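Ricin B lectin (Clostridium thermocellum, PDB 3VSF) is an exo-beta-1,3-galactanase that probably hydrolyses beta-1,3-galactan, pairing a family 43 glycoside hydrolase domain with a galactose-binding CBM13 beta-trefoil. Local coordinates at residues 277-282 with 336-341; 353-358 with 401-406; 373-378 with 395-400; 415-420 with 434-439; 445-450 with 459-464. All blocks are in the same frame, centred on the assembly; numbering follows the deposited sequence.

Contact 1: residues 277-282 with 336-341; sequences YNLGNS and LELPYY
L279 and L338 make the apolar part of this contact. One branch of L279 does the touching: CD1 lies 3.5 Å from L338 CB. The two side chains cross at about a right angle. L279 has CG anti to the backbone N (chi1 -171°), and this brings CD1 over to the segment 336-341. The same methyl passes more loosely by the backbone, 4.1 Å from E337 C. Behind the pair, L279 packs on I249 and Y263, and L338 packs on L326. The leucines therefore meet where two neighbouring sheets come together.

The backbones approach at G280 and L338, whose CA atoms are 5.2 Å apart. G280 CA faces L338 O at 3.9 Å. G280 has a positive phi of 70° as the chain leaves strand 277-279.

The polar link runs through one water. It accepts a hydrogen bond from L338 N at 3.1 Å and a weak one from G280 N at 3.3 Å. The two amides are thus bridged without a direct bond. L338 O takes a hydrogen bond from Y285 OH. The carboxylate of E337 is engaged on another side, where OE2 forms a salt bridge with R419.

Strands 277-279 and 336-337 are outermost strands of two successive four-stranded antiparallel sheets. Segment 277-282 lies in the glycoside hydrolase family 43 region; the catalytic domain of this family is a five-bladed beta-propeller. The arrangement is that of adjacent propeller blades, joined where their outer strands end by apolar side chains and a bridging water.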
# COMPACT_ATOMS: atom_id res chain seq x y z
N TYR A 277 6.45 -10.13 8.47
CA TYR A 277 6.01 -9.08 9.39
C TYR A 277 4.75 -8.41 8.87
O TYR A 277 4.67 -8.05 7.70
CB TYR A 277 7.11 -8.04 9.59
CG TYR A 277 8.36 -8.58 10.25
CD1 TYR A 277 8.42 -8.77 11.62
CD2 TYR A 277 9.49 -8.89 9.50
CE1 TYR A 277 9.56 -9.26 12.23
CE2 TYR A 277 10.63 -9.38 10.10
CZ TYR A 277 10.66 -9.56 11.47
OH TYR A 277 11.80 -10.05 12.07
N ASN A 278 3.76 -8.26 9.74
CA ASN A 278 2.48 -7.67 9.36
C ASN A 278 2.63 -6.27 8.75
O ASN A 278 3.44 -5.46 9.21
CB ASN A 278 1.52 -7.64 10.55
CG ASN A 278 1.02 -9.01 10.93
OD1 ASN A 278 1.58 -10.03 10.50
ND2 ASN A 278 -0.04 -9.06 11.73
N LEU A 279 1.83 -6.00 7.73
CA LEU A 279 1.83 -4.71 7.05
C LEU A 279 0.40 -4.23 6.87
O LEU A 279 -0.45 -4.97 6.37
CB LEU A 279 2.53 -4.81 5.70
CG LEU A 279 2.80 -3.51 4.95
CD1 LEU A 279 3.75 -2.63 5.75
CD2 LEU A 279 3.36 -3.78 3.57
N GLY A 280 0.12 -3.00 7.28
CA GLY A 280 -1.23 -2.48 7.26
C GLY A 280 -2.07 -3.18 8.32
O GLY A 280 -1.52 -3.82 9.21
N ASN A 281 -3.39 -3.06 8.22
CA ASN A 281 -4.27 -3.71 9.18
C ASN A 281 -4.61 -5.14 8.77
O ASN A 281 -3.91 -5.75 7.97
CB ASN A 281 -5.55 -2.89 9.40
CG ASN A 281 -6.40 -2.79 8.16
OD1 ASN A 281 -6.17 -3.48 7.17
ND2 ASN A 281 -7.41 -1.93 8.21
N SER A 282 -5.70 -5.67 9.33
CA SER A 282 -6.08 -7.06 9.10
C SER A 282 -6.64 -7.29 7.70
O SER A 282 -6.77 -8.43 7.26
CB SER A 282 -7.10 -7.52 10.15
OG SER A 282 -8.34 -6.88 9.96
N LEU A 336 9.12 -1.51 8.23
CA LEU A 336 8.31 -0.83 7.22
C LEU A 336 6.94 -0.43 7.76
O LEU A 336 6.42 -1.06 8.68
CB LEU A 336 8.15 -1.70 5.97
CG LEU A 336 9.32 -1.74 4.98
CD1 LEU A 336 10.59 -2.26 5.64
CD2 LEU A 336 8.96 -2.60 3.77
N GLU A 337 6.37 0.61 7.17
CA GLU A 337 5.07 1.13 7.60
C GLU A 337 4.18 1.41 6.40
O GLU A 337 4.62 1.97 5.40
CB GLU A 337 5.26 2.41 8.42
CG GLU A 337 4.04 3.32 8.46
CD GLU A 337 4.35 4.68 9.07
OE1 GLU A 337 3.64 5.65 8.74
OE2 GLU A 337 5.29 4.77 9.88
N LEU A 338 2.91 1.02 6.51
CA LEU A 338 1.95 1.25 5.44
C LEU A 338 0.67 1.86 6.01
O LEU A 338 -0.26 1.14 6.37
CB LEU A 338 1.65 -0.05 4.69
CG LEU A 338 0.96 0.05 3.33
CD1 LEU A 338 -0.55 0.16 3.47
CD2 LEU A 338 1.51 1.22 2.52
N PRO A 339 0.63 3.20 6.11
CA PRO A 339 -0.50 3.93 6.69
C PRO A 339 -1.65 4.08 5.71
O PRO A 339 -1.42 4.07 4.50
CB PRO A 339 0.11 5.29 7.00
CG PRO A 339 1.13 5.47 5.94
CD PRO A 339 1.71 4.11 5.68
N TYR A 340 -2.86 4.24 6.22
CA TYR A 340 -4.02 4.48 5.36
C TYR A 340 -4.50 5.92 5.47
O TYR A 340 -4.93 6.36 6.53
CB TYR A 340 -5.16 3.52 5.70
CG TYR A 340 -6.45 3.85 4.97
CD1 TYR A 340 -6.65 3.43 3.66
CD2 TYR A 340 -7.45 4.60 5.58
CE1 TYR A 340 -7.82 3.73 2.99
CE2 TYR A 340 -8.62 4.91 4.91
CZ TYR A 340 -8.80 4.47 3.62
OH TYR A 340 -9.96 4.78 2.95
N TYR A 341 -4.44 6.63 4.35
CA TYR A 341 -4.98 7.98 4.27
C TYR A 341 -6.16 7.97 3.31
O TYR A 341 -6.04 7.53 2.17
CB TYR A 341 -3.91 8.95 3.77
CG TYR A 341 -2.64 8.95 4.58
CD1 TYR A 341 -2.67 8.84 5.96
CD2 TYR A 341 -1.40 9.06 3.96
CE1 TYR A 341 -1.51 8.84 6.71
CE2 TYR A 341 -0.23 9.06 4.70
CZ TYR A 341 -0.29 8.95 6.07
OH TYR A 341 0.87 8.94 6.80
O HOH W 1 2.07 -0.82 8.91

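Contact 2: residues 353-358 with 401-406; sequences ISEYIP and YLVDVG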
# COMPACT_ATOMS: atom_id res chain seq x y z
N ILE A 353 5.35 11.70 -1.15
CA ILE A 353 4.02 11.12 -1.02
C ILE A 353 3.57 11.16 0.44
O ILE A 353 4.11 10.45 1.28
CB ILE A 353 3.98 9.67 -1.52
CG1 ILE A 353 4.62 9.56 -2.91
CG2 ILE A 353 2.55 9.15 -1.54
CD1 ILE A 353 4.67 8.15 -3.45
N SER A 354 2.58 12.00 0.73
CA SER A 354 2.11 12.17 2.10
C SER A 354 0.59 12.25 2.18
O SER A 354 -0.11 12.08 1.18
CB SER A 354 2.73 13.42 2.73
OG SER A 354 2.32 14.59 2.05
N GLU A 355 0.09 12.51 3.38
CA GLU A 355 -1.34 12.60 3.62
C GLU A 355 -1.88 13.96 3.19
O GLU A 355 -1.18 14.97 3.30
CB GLU A 355 -1.65 12.36 5.10
CG GLU A 355 -3.13 12.42 5.45
CD GLU A 355 -3.39 12.26 6.94
OE1 GLU A 355 -4.55 12.00 7.32
OE2 GLU A 355 -2.43 12.39 7.73
N TYR A 356 -3.12 13.98 2.71
CA TYR A 356 -3.78 15.24 2.37
C TYR A 356 -4.73 15.66 3.48
O TYR A 356 -5.72 14.99 3.75
CB TYR A 356 -4.53 15.12 1.05
CG TYR A 356 -5.45 16.29 0.77
CD1 TYR A 356 -4.93 17.53 0.42
CD2 TYR A 356 -6.83 16.16 0.86
CE1 TYR A 356 -5.76 18.61 0.17
CE2 TYR A 356 -7.66 17.24 0.62
CZ TYR A 356 -7.12 18.46 0.27
OH TYR A 356 -7.95 19.53 0.02
N ILE A 357 -4.41 16.78 4.12
CA ILE A 357 -5.26 17.30 5.19
C ILE A 357 -6.21 18.36 4.64
O ILE A 357 -5.79 19.45 4.27
CB ILE A 357 -4.42 17.92 6.33
CG1 ILE A 357 -3.49 16.88 6.95
CG2 ILE A 357 -5.34 18.51 7.39
CD1 ILE A 357 -2.21 16.66 6.17
N PRO A 358 -7.51 18.03 4.59
CA PRO A 358 -8.55 18.94 4.11
C PRO A 358 -8.54 20.27 4.87
O PRO A 358 -8.64 21.33 4.25
CB PRO A 358 -9.85 18.18 4.41
CG PRO A 358 -9.45 16.75 4.37
CD PRO A 358 -8.06 16.70 4.94
N TYR A 401 -3.53 18.67 13.75
CA TYR A 401 -4.60 18.81 12.76
C TYR A 401 -5.84 18.06 13.24
O TYR A 401 -5.75 17.18 14.09
CB TYR A 401 -4.17 18.25 11.41
CG TYR A 401 -2.99 18.95 10.77
CD1 TYR A 401 -3.12 20.24 10.27
CD2 TYR A 401 -1.77 18.31 10.64
CE1 TYR A 401 -2.04 20.88 9.68
CE2 TYR A 401 -0.69 18.94 10.04
CZ TYR A 401 -0.84 20.22 9.57
OH TYR A 401 0.23 20.85 8.97
N LEU A 402 -6.99 18.40 12.66
CA LEU A 402 -8.22 17.67 12.96
C LEU A 402 -8.91 17.22 11.67
O LEU A 402 -9.49 18.04 10.95
CB LEU A 402 -9.17 18.53 13.80
CG LEU A 402 -8.71 18.86 15.22
CD1 LEU A 402 -9.76 19.70 15.93
CD2 LEU A 402 -8.41 17.60 16.01
N VAL A 403 -8.83 15.93 11.39
CA VAL A 403 -9.39 15.38 10.16
C VAL A 403 -10.68 14.61 10.40
O VAL A 403 -10.67 13.53 11.00
CB VAL A 403 -8.38 14.44 9.46
CG1 VAL A 403 -8.97 13.89 8.17
CG2 VAL A 403 -7.07 15.17 9.20
N ASP A 404 -11.80 15.17 9.93
CA ASP A 404 -13.10 14.53 10.08
C ASP A 404 -13.10 13.16 9.39
O ASP A 404 -12.58 13.02 8.28
CB ASP A 404 -14.19 15.43 9.49
CG ASP A 404 -15.59 15.02 9.94
OD1 ASP A 404 -16.34 15.90 10.40
OD2 ASP A 404 -15.93 13.82 9.82
N VAL A 405 -13.69 12.17 10.04
CA VAL A 405 -13.67 10.80 9.53
C VAL A 405 -15.04 10.13 9.58
O VAL A 405 -15.14 8.91 9.62
CB VAL A 405 -12.67 9.92 10.30
CG1 VAL A 405 -11.25 10.46 10.13
CG2 VAL A 405 -13.05 9.85 11.77
N GLY A 406 -16.10 10.94 9.57
CA GLY A 406 -17.45 10.41 9.62
C GLY A 406 -17.97 10.36 11.05
O GLY A 406 -17.19 10.24 11.99
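The ring of Y401 has I357 CG1 over one face, 4.3 Å above the plane and offset toward the rim. I357 CG2 comes closer, 4.0 Å from Y401 CD1 and also near CG. The two side chains cross at about a right angle. One face of the Y356 ring is met by P358 N, two residues on in the same segment, offset toward the rim.

The contact lies where the chain passes from the catalytic domain to the beta-trefoil lectin domain. Strand 352-355 belongs to a small three-stranded sheet with 41-43 and 343-347. Strand 400-404 is an outermost strand of a trefoil sheet and pairs with 409-414. I357 sits in the connecting segment and reaches both Y401 and V403. Its CG2 is anti to the backbone N (chi1 -60°, measured to CG1), and this is the branch that meets V403 CG2 at 4.2 Å. P358 CD adds a looser touch on V403 CG1 at 4.4 Å. The packing is thin and lies at the surface.

E355 OE1 also approaches V403 CG2, but its charge is paired with K411 in a salt bridge. This ties the end of strand 352-355 to trefoil strand 409-414. Strand 400-404 ends in an Asx turn: G406 N donates to D404 OD2 at 2.9 Å, nearly along the C-O axis, with an angle of 166° at the hydrogen.

Contact 3: residues 373-378 with 395-400; sequences VLDVLD and SLSQQW
This contact belongs to the first part of the ricin-type beta-trefoil, where the loop 395-399 and the start of strand 400-404 pack against strand 373-376. W400 and L374 carry it. W400 NE1 donates to L374 O at 3.2 Å with an angle of 164°. The oxygen lies in the indole plane, at its edge. The donor, however, stands well above the carbonyl plane. L374 CD2 covers one indole face, 4.1 Å above the plane and offset toward the rim, and L374 CG is 4.0 Å from W400 CZ2. V376 CG2 approaches W400 CH2 obliquely at 4.2 Å.

The sequence here, S397-Q398-Q399-W400, holds the QxW signature of ricin B-type lectin repeats, and W400 is its tryptophan. The Q398 side chain runs past D375 and V373, with its amide nearly perpendicular to the D375 carboxylate. Q398 CG is 3.2 Å from D375 OD1. Q398 OE1 lies 3.4 Å from V373 CG2. That amide is fixed by backbone partners: NE2 donates to T391 O and OE1 accepts from N393 N. Within the loop, Q399 NE2 donates to S395 O at 3.1 Å.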
# COMPACT_ATOMS: atom_id res chain seq x y z
N VAL A 373 -0.06 21.67 27.55
CA VAL A 373 -0.67 21.32 26.27
C VAL A 373 -0.25 19.93 25.80
O VAL A 373 0.79 19.41 26.20
CB VAL A 373 -0.31 22.35 25.18
CG1 VAL A 373 -0.80 23.73 25.58
CG2 VAL A 373 1.19 22.35 24.92
N LEU A 374 -1.07 19.34 24.94
CA LEU A 374 -0.80 18.01 24.40
C LEU A 374 0.47 18.04 23.56
O LEU A 374 0.64 18.89 22.68
CB LEU A 374 -1.97 17.52 23.56
CG LEU A 374 -2.06 16.00 23.38
CD1 LEU A 374 -2.21 15.33 24.74
CD2 LEU A 374 -3.21 15.62 22.46
N ASP A 375 1.38 17.10 23.83
CA ASP A 375 2.68 17.09 23.19
C ASP A 375 3.20 15.66 23.02
O ASP A 375 2.60 14.71 23.54
CB ASP A 375 3.68 17.91 24.02
CG ASP A 375 5.01 18.11 23.32
OD1 ASP A 375 5.01 18.26 22.08
OD2 ASP A 375 6.05 18.11 24.01
N VAL A 376 4.30 15.51 22.30
CA VAL A 376 4.95 14.22 22.15
C VAL A 376 6.24 14.21 22.95
O VAL A 376 7.00 15.18 22.94
CB VAL A 376 5.28 13.91 20.67
CG1 VAL A 376 6.04 12.60 20.55
CG2 VAL A 376 4.00 13.87 19.84
N LEU A 377 6.49 13.12 23.67
CA LEU A 377 7.69 13.00 24.50
C LEU A 377 8.95 13.30 23.70
O LEU A 377 9.18 12.72 22.64
CB LEU A 377 7.78 11.61 25.13
CG LEU A 377 9.01 11.37 26.02
CD1 LEU A 377 9.10 12.44 27.10
CD2 LEU A 377 8.97 9.98 26.63
N ASP A 378 9.76 14.22 24.22
CA ASP A 378 11.00 14.62 23.57
C ASP A 378 10.76 15.14 22.15
O ASP A 378 11.67 15.14 21.32
CB ASP A 378 12.01 13.46 23.55
CG ASP A 378 12.48 13.08 24.93
OD1 ASP A 378 12.60 13.98 25.79
OD2 ASP A 378 12.73 11.88 25.17
N SER A 395 5.91 25.10 19.97
CA SER A 395 6.69 24.16 19.17
C SER A 395 5.80 23.36 18.23
O SER A 395 4.58 23.37 18.36
CB SER A 395 7.47 23.21 20.08
OG SER A 395 8.27 22.32 19.33
N LEU A 396 6.42 22.68 17.27
CA LEU A 396 5.69 21.88 16.29
C LEU A 396 4.99 20.69 16.93
O LEU A 396 3.82 20.42 16.64
CB LEU A 396 6.63 21.40 15.19
CG LEU A 396 7.01 22.41 14.11
CD1 LEU A 396 8.06 21.83 13.17
CD2 LEU A 396 5.78 22.85 13.34
N SER A 397 5.70 19.98 17.80
CA SER A 397 5.17 18.78 18.44
C SER A 397 3.86 19.04 19.18
O SER A 397 3.12 18.11 19.47
CB SER A 397 6.20 18.18 19.40
OG SER A 397 7.43 17.93 18.73
N GLN A 398 3.59 20.30 19.47
CA GLN A 398 2.40 20.67 20.23
C GLN A 398 1.28 21.19 19.34
O GLN A 398 0.30 21.76 19.82
CB GLN A 398 2.75 21.71 21.30
CG GLN A 398 3.80 21.24 22.29
CD GLN A 398 4.15 22.30 23.32
OE1 GLN A 398 3.82 23.47 23.15
NE2 GLN A 398 4.81 21.89 24.39
N GLN A 399 1.42 20.98 18.03
CA GLN A 399 0.41 21.42 17.08
C GLN A 399 -0.27 20.22 16.43
O GLN A 399 0.39 19.24 16.08
CB GLN A 399 1.05 22.32 16.01
CG GLN A 399 1.88 23.45 16.59
CD GLN A 399 2.46 24.37 15.53
OE1 GLN A 399 1.84 24.59 14.49
NE2 GLN A 399 3.64 24.91 15.79
N TRP A 400 -1.59 20.29 16.28
CA TRP A 400 -2.36 19.14 15.82
C TRP A 400 -3.42 19.50 14.78
O TRP A 400 -4.12 20.51 14.92
CB TRP A 400 -3.02 18.45 17.02
CG TRP A 400 -2.06 18.06 18.10
CD1 TRP A 400 -1.54 18.87 19.06
CD2 TRP A 400 -1.50 16.76 18.32
NE1 TRP A 400 -0.69 18.15 19.88
CE2 TRP A 400 -0.65 16.85 19.44
CE3 TRP A 400 -1.64 15.52 17.69
CZ2 TRP A 400 0.06 15.76 19.94
CZ3 TRP A 400 -0.94 14.44 18.18
CH2 TRP A 400 -0.10 14.57 19.29

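Contact 4: residues 415-420 with 434-439; sequences VKSGRA and LIQYTS
A420 and Y437 form one antiparallel hydrogen-bonded pair, with A420 N to Y437 O at 2.8 Å and Y437 N to A420 O at 2.9 Å. This pair starts the pairing of strand 420-423 with strand 432-437 in the beta-trefoil. It stands beside the galactose site, for Y437 packs on D422, a galactose-binding residue, and lies near N440, another.

Before the bridge, segment 415-420 turns away and R419 takes over the contact. R419 CB lies 3.5 Å from Y437 O. Farther out, R419 CD packs on the Q436 amide, 3.9 Å from Q436 CD. The guanidinium and amide planes are turned 65° apart. Both polar ends are held by backbone oxygens of the loop before strand 385-390: R419 NE donates to V381 O, and Q436 NE2 to S380 O and D382 O. R419 NH1 has its charged partner in E337 of the catalytic domain.

Q436 OE1 comes within 2.7 Å of S417 OG. The extended R419 chain carries its guanidinium to T438, where CG2 sits at the edge in the guanidinium plane, 3.4 Å from R419 NH1.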
# COMPACT_ATOMS: atom_id res chain seq x y z
N VAL A 415 1.58 17.55 13.89
CA VAL A 415 2.09 18.31 12.76
C VAL A 415 3.54 17.94 12.44
O VAL A 415 3.87 17.65 11.29
CB VAL A 415 1.99 19.83 13.01
CG1 VAL A 415 2.74 20.59 11.93
CG2 VAL A 415 0.53 20.26 13.06
N LYS A 416 4.40 17.96 13.45
CA LYS A 416 5.80 17.61 13.27
C LYS A 416 5.94 16.20 12.69
O LYS A 416 6.85 15.93 11.90
CB LYS A 416 6.56 17.72 14.59
CG LYS A 416 8.05 17.46 14.46
CD LYS A 416 8.77 17.63 15.78
CE LYS A 416 10.25 17.34 15.64
NZ LYS A 416 10.99 17.56 16.91
N SER A 417 5.03 15.31 13.08
CA SER A 417 4.99 13.96 12.54
C SER A 417 3.55 13.63 12.13
O SER A 417 2.62 13.83 12.91
CB SER A 417 5.50 12.95 13.56
OG SER A 417 4.68 12.94 14.72
N GLY A 418 3.38 13.12 10.92
CA GLY A 418 2.06 12.85 10.39
C GLY A 418 1.31 11.73 11.11
O GLY A 418 0.29 11.24 10.62
N ARG A 419 1.82 11.33 12.27
CA ARG A 419 1.22 10.25 13.03
C ARG A 419 -0.02 10.72 13.79
O ARG A 419 -0.15 11.90 14.10
CB ARG A 419 2.24 9.65 13.99
CG ARG A 419 3.57 9.34 13.32
CD ARG A 419 4.50 8.55 14.23
NE ARG A 419 5.78 8.30 13.58
CZ ARG A 419 6.00 7.35 12.68
NH1 ARG A 419 5.00 6.54 12.32
NH2 ARG A 419 7.20 7.20 12.14
N ALA A 420 -0.93 9.79 14.07
CA ALA A 420 -2.20 10.12 14.71
C ALA A 420 -2.22 9.75 16.18
O ALA A 420 -1.51 8.83 16.61
CB ALA A 420 -3.35 9.45 13.97
N LEU A 434 -1.63 6.63 25.92
CA LEU A 434 -1.83 7.17 24.58
C LEU A 434 -0.49 7.43 23.89
O LEU A 434 0.46 7.88 24.52
CB LEU A 434 -2.64 8.47 24.64
CG LEU A 434 -4.15 8.36 24.42
CD1 LEU A 434 -4.76 7.30 25.33
CD2 LEU A 434 -4.83 9.70 24.63
N ILE A 435 -0.43 7.12 22.60
CA ILE A 435 0.78 7.31 21.83
C ILE A 435 0.46 7.94 20.48
O ILE A 435 -0.71 8.12 20.13
CB ILE A 435 1.50 5.98 21.57
CG1 ILE A 435 0.61 5.04 20.74
CG2 ILE A 435 1.90 5.32 22.88
CD1 ILE A 435 1.24 3.70 20.46
N GLN A 436 1.50 8.29 19.72
CA GLN A 436 1.32 8.68 18.33
C GLN A 436 1.68 7.48 17.46
O GLN A 436 2.76 6.90 17.61
CB GLN A 436 2.17 9.89 17.98
CG GLN A 436 3.67 9.65 18.02
CD GLN A 436 4.46 10.80 17.43
OE1 GLN A 436 3.90 11.81 17.02
NE2 GLN A 436 5.78 10.65 17.39
N TYR A 437 0.79 7.10 16.56
CA TYR A 437 1.00 5.92 15.75
C TYR A 437 0.59 6.15 14.30
O TYR A 437 -0.15 7.09 14.00
CB TYR A 437 0.21 4.74 16.33
CG TYR A 437 0.73 3.38 15.91
CD1 TYR A 437 1.90 2.86 16.45
CD2 TYR A 437 0.05 2.61 14.98
CE1 TYR A 437 2.38 1.62 16.07
CE2 TYR A 437 0.52 1.36 14.60
CZ TYR A 437 1.68 0.88 15.15
OH TYR A 437 2.16 -0.36 14.77
N THR A 438 1.09 5.31 13.41
CA THR A 438 0.75 5.39 11.99
C THR A 438 -0.76 5.26 11.82
O THR A 438 -1.39 4.44 12.48
CB THR A 438 1.45 4.28 11.19
OG1 THR A 438 0.66 3.08 11.24
CG2 THR A 438 2.82 3.99 11.77
N SER A 439 -1.33 6.06 10.93
CA SER A 439 -2.76 6.01 10.68
C SER A 439 -3.14 4.65 10.09
O SER A 439 -2.51 4.19 9.14
CB SER A 439 -3.19 7.13 9.73
OG SER A 439 -4.59 7.12 9.53

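Contact 5: residues 445-450 with 459-464; sequences QHWKFT and ISSRHC
W447, F449 and I459 form the tight side of this contact. I459 CG2 lies 3.6 Å from W447 CB, with the two side chains crossing at about a right angle. The other branch of I459 runs beside F449, and its CD1 is 3.5 Å from F449 CE1. I459 CG2, anti to the backbone N (CG1 at chi1 -45°), reaches both W447 and one face of the F449 ring, offset toward the rim, while CG1 and CD1 of I459 run along the F449 ring atoms CD1 and CE1. The six-membered ring of W447 spreads over S461, with CZ3 3.7 Å from S461 CB. The indole N-H is taken by L421 O, and I468 packs against both W447 and I459.

Between the faces runs the backbone of a beta hairpin, strands 447-453 and 456-461, in the C-terminal part of the beta-trefoil. Q445, H446 and W447 form a QxW signature of this lectin family. K448 and S460 are the hydrogen-bonded pair: K448 N to S460 O is 2.9 Å and nearly straight (174°), and S460 N to K448 O is 3.0 Å.

The side of K448, S460 and R462 is looser and partly exposed. K448 CB and S460 OG are 4.0 Å apart, and the lysine chain bends at chi3. R462 lies alongside the buried H446 and points the same way. R462 NH1 donates to H446 ND1 at 3.1 Å, from a position tilted 23° out of the imidazole plane. The backbone bond from R462 N to H446 O is weak.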
# COMPACT_ATOMS: atom_id res chain seq x y z
N GLN A 445 -8.16 5.47 17.02
CA GLN A 445 -7.56 6.69 16.49
C GLN A 445 -8.65 7.71 16.15
O GLN A 445 -8.36 8.79 15.62
CB GLN A 445 -6.72 6.39 15.25
CG GLN A 445 -5.55 5.45 15.51
CD GLN A 445 -4.64 5.29 14.31
OE1 GLN A 445 -4.94 5.78 13.22
NE2 GLN A 445 -3.52 4.60 14.51
N HIS A 446 -9.89 7.37 16.47
CA HIS A 446 -11.02 8.27 16.25
C HIS A 446 -11.45 8.90 17.57
O HIS A 446 -11.64 8.21 18.57
CB HIS A 446 -12.19 7.52 15.61
CG HIS A 446 -11.90 7.03 14.23
ND1 HIS A 446 -12.81 6.29 13.50
CD2 HIS A 446 -10.81 7.16 13.44
CE1 HIS A 446 -12.29 6.00 12.32
NE2 HIS A 446 -11.07 6.51 12.26
N TRP A 447 -11.62 10.22 17.56
CA TRP A 447 -11.94 10.96 18.78
C TRP A 447 -13.16 11.86 18.60
O TRP A 447 -13.27 12.57 17.61
CB TRP A 447 -10.74 11.80 19.22
CG TRP A 447 -9.51 10.99 19.45
CD1 TRP A 447 -8.51 10.74 18.55
CD2 TRP A 447 -9.13 10.32 20.65
NE1 TRP A 447 -7.54 9.95 19.12
CE2 TRP A 447 -7.90 9.68 20.41
CE3 TRP A 447 -9.72 10.19 21.92
CZ2 TRP A 447 -7.24 8.93 21.39
CZ3 TRP A 447 -9.07 9.45 22.88
CH2 TRP A 447 -7.84 8.83 22.61
N LYS A 448 -14.06 11.82 19.58
CA LYS A 448 -15.23 12.69 19.56
C LYS A 448 -15.10 13.82 20.58
O LYS A 448 -14.75 13.58 21.74
CB LYS A 448 -16.51 11.90 19.82
CG LYS A 448 -17.78 12.75 19.77
CD LYS A 448 -19.03 11.90 19.90
CE LYS A 448 -19.16 11.30 21.29
NZ LYS A 448 -20.44 10.53 21.43
N PHE A 449 -15.37 15.04 20.14
CA PHE A 449 -15.31 16.20 21.01
C PHE A 449 -16.69 16.53 21.58
O PHE A 449 -17.65 16.72 20.84
CB PHE A 449 -14.75 17.41 20.26
CG PHE A 449 -13.29 17.30 19.94
CD1 PHE A 449 -12.35 18.00 20.68
CD2 PHE A 449 -12.86 16.50 18.90
CE1 PHE A 449 -11.00 17.89 20.38
CE2 PHE A 449 -11.52 16.39 18.60
CZ PHE A 449 -10.59 17.09 19.34
N THR A 450 -16.77 16.60 22.91
CA THR A 450 -18.02 16.93 23.58
C THR A 450 -17.89 18.25 24.33
O THR A 450 -17.16 18.34 25.32
CB THR A 450 -18.44 15.83 24.57
OG1 THR A 450 -18.37 14.55 23.92
CG2 THR A 450 -19.85 16.07 25.08
N ILE A 459 -12.72 14.83 25.25
CA ILE A 459 -12.35 14.07 24.07
C ILE A 459 -12.37 12.57 24.34
O ILE A 459 -11.44 12.03 24.96
CB ILE A 459 -10.96 14.48 23.56
CG1 ILE A 459 -10.83 16.01 23.54
CG2 ILE A 459 -10.70 13.90 22.17
CD1 ILE A 459 -9.46 16.51 23.16
N SER A 460 -13.42 11.90 23.88
CA SER A 460 -13.60 10.48 24.14
C SER A 460 -13.22 9.62 22.93
O SER A 460 -13.49 9.99 21.79
CB SER A 460 -15.05 10.19 24.55
OG SER A 460 -15.95 10.59 23.54
N SER A 461 -12.60 8.48 23.20
CA SER A 461 -12.24 7.54 22.15
C SER A 461 -13.48 6.84 21.62
O SER A 461 -14.48 6.72 22.32
CB SER A 461 -11.24 6.51 22.68
OG SER A 461 -10.82 5.62 21.65
N ARG A 462 -13.41 6.38 20.38
CA ARG A 462 -14.54 5.71 19.74
C ARG A 462 -14.59 4.24 20.14
O ARG A 462 -15.65 3.61 20.11
CB ARG A 462 -14.44 5.84 18.22
CG ARG A 462 -15.67 5.38 17.46
CD ARG A 462 -15.51 5.66 15.97
NE ARG A 462 -16.74 5.43 15.23
CZ ARG A 462 -16.90 5.73 13.95
NH1 ARG A 462 -15.90 6.26 13.26
NH2 ARG A 462 -18.06 5.49 13.35
N HIS A 463 -13.44 3.71 20.53
CA HIS A 463 -13.32 2.30 20.86
C HIS A 463 -14.08 1.94 22.13
O HIS A 463 -14.88 0.99 22.14
CB HIS A 463 -11.84 1.93 21.01
CG HIS A 463 -11.55 0.48 20.78
ND1 HIS A 463 -11.17 -0.38 21.78
CD2 HIS A 463 -11.58 -0.26 19.64
CE1 HIS A 463 -10.98 -1.59 21.28
NE2 HIS A 463 -11.22 -1.54 19.98
N CYS A 464 -13.85 2.69 23.21
CA CYS A 464 -14.46 2.39 24.50
C CYS A 464 -15.21 3.57 25.09
O CYS A 464 -16.12 3.40 25.91
CB CYS A 464 -13.39 1.90 25.48
SG CYS A 464 -12.02 3.06 25.71

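Contact 1 is buried between two sheets of the catalytic domain, while contact 2 is a thin surface patch where the chain crosses to the trefoil. Contacts 3, 4 and 5 lie within the trefoil. Contacts 3 and 4 are buried and reach the same curled sheet; contacts 2 and 5 share the other trefoil sheet. Contacts 3 and 5 each use a QxW tryptophan, but its indole bonds across the contact only in contact 3. Contact 1 relies on leucines and a water, contact 2 on apolar packing, contacts 4 and 5 on strand pairing. A salt bridge and the approach of Y340 N to S439 O tie contact 1 to contact 4 across the domains.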